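Folylpolyglutamate synthase (FolC) (Helicobacter pylori, PDB 6K8C) probably adds glutamate to dihydropteroate and to tetrahydrofolates, using ATP, and so makes dihydrofolate and folylpolyglutamates. Local coordinates at residues 200-203 and 204-208. Sequence-based numbering, arbitrary orientation.
Sequences LVLN and AAQKI
The carboxamide of Gln206 lies with one face against Leu202: Leu202 CG stands 3.9 Å from Gln206 CD, almost perpendicular to the amide plane, and Leu202 CD1 sits over the same face at 3.7 Å from Gln206 NE2. Leu202 O lies above that face too, 3.6 Å from Gln206 CD. From beyond the oxygen end of the amide, tilted somewhat to the Leu202 side, Asn203 OD1 comes to 3.7 Å from Gln206 OE1. The two amide planes are 52° apart, and as modelled two acceptors meet, so no hydrogen bond links them. Gln206 reaches this place because its CG is beside the backbone N (chi1 -76°), which swings the extended chain back toward the preceding turn.

Beneath the side chains run the i to i+4 bonds of helix 199-211. Gln206 N donates to Leu202 O at 2.9 Å with an N-H...O angle of 161°, and Lys207 N donates to Asn203 O at 3.0 Å. Ala204 and Ala205 belong to the buried side of this crossover helix of the Mur ligase middle domain: Ala204 on Gln182 and Ala205 on Leu185 join it to helix 177-185, while Ala205 on Leu216 joins it to strand 215-218.

Chemically, the side-chain contact is therefore van der Waals packing of leucine methyl and methine groups on an amide face, while directional polar bonding across this turn comes from the backbone.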
# COMPACT_ATOMS: atom_id res chain seq x y z
N LEU A 200 17.17 -11.02 -12.46
CA LEU A 200 16.55 -12.34 -12.40
C LEU A 200 15.03 -12.26 -12.42
O LEU A 200 14.36 -13.15 -12.96
CB LEU A 200 17.03 -13.11 -11.17
CG LEU A 200 16.57 -12.74 -9.76
CD1 LEU A 200 15.37 -13.59 -9.33
CD2 LEU A 200 17.72 -12.91 -8.77
N VAL A 201 14.46 -11.19 -11.84
CA VAL A 201 13.01 -11.05 -11.82
C VAL A 201 12.48 -10.74 -13.22
O VAL A 201 11.47 -11.32 -13.65
CB VAL A 201 12.59 -9.98 -10.80
CG1 VAL A 201 11.07 -9.74 -10.85
CG2 VAL A 201 13.02 -10.39 -9.39
N LEU A 202 13.14 -9.84 -13.94
CA LEU A 202 12.75 -9.58 -15.33
C LEU A 202 12.87 -10.83 -16.18
O LEU A 202 11.99 -11.12 -17.00
CB LEU A 202 13.61 -8.45 -15.91
CG LEU A 202 13.28 -8.02 -17.35
CD1 LEU A 202 11.79 -7.71 -17.52
CD2 LEU A 202 14.14 -6.84 -17.78
N ASN A 203 13.95 -11.60 -15.99
CA ASN A 203 14.11 -12.87 -16.70
C ASN A 203 12.97 -13.82 -16.39
O ASN A 203 12.40 -14.45 -17.29
CB ASN A 203 15.45 -13.50 -16.34
CG ASN A 203 16.58 -13.02 -17.22
OD1 ASN A 203 16.37 -12.61 -18.36
ND2 ASN A 203 17.81 -13.08 -16.70
N ALA A 204 12.63 -13.96 -15.10
CA ALA A 204 11.54 -14.86 -14.72
C ALA A 204 10.22 -14.40 -15.34
O ALA A 204 9.44 -15.23 -15.83
CB ALA A 204 11.43 -14.93 -13.20
N ALA A 205 9.97 -13.09 -15.34
CA ALA A 205 8.73 -12.57 -15.91
C ALA A 205 8.66 -12.80 -17.41
O ALA A 205 7.61 -13.17 -17.94
CB ALA A 205 8.60 -11.08 -15.59
N GLN A 206 9.78 -12.58 -18.12
CA GLN A 206 9.79 -12.80 -19.56
C GLN A 206 9.57 -14.27 -19.90
O GLN A 206 8.90 -14.60 -20.89
CB GLN A 206 11.11 -12.31 -20.16
CG GLN A 206 11.19 -10.80 -20.27
CD GLN A 206 12.61 -10.31 -20.49
OE1 GLN A 206 13.57 -11.05 -20.30
NE2 GLN A 206 12.74 -9.05 -20.89
N LYS A 207 10.14 -15.17 -19.10
CA LYS A 207 9.97 -16.60 -19.35
C LYS A 207 8.52 -17.01 -19.17
O LYS A 207 7.98 -17.78 -19.97
CB LYS A 207 10.89 -17.38 -18.41
CG LYS A 207 10.65 -18.87 -18.32
CD LYS A 207 11.64 -19.48 -17.33
CE LYS A 207 11.72 -20.99 -17.44
NZ LYS A 207 12.76 -21.52 -16.51
N ILE A 208 7.86 -16.50 -18.13
CA ILE A 208 6.46 -16.85 -17.89
C ILE A 208 5.57 -16.26 -18.98
O ILE A 208 4.66 -16.93 -19.48
CB ILE A 208 6.03 -16.41 -16.48
CG1 ILE A 208 6.60 -17.36 -15.43
CG2 ILE A 208 4.51 -16.34 -16.37
CD1 ILE A 208 6.77 -16.73 -14.06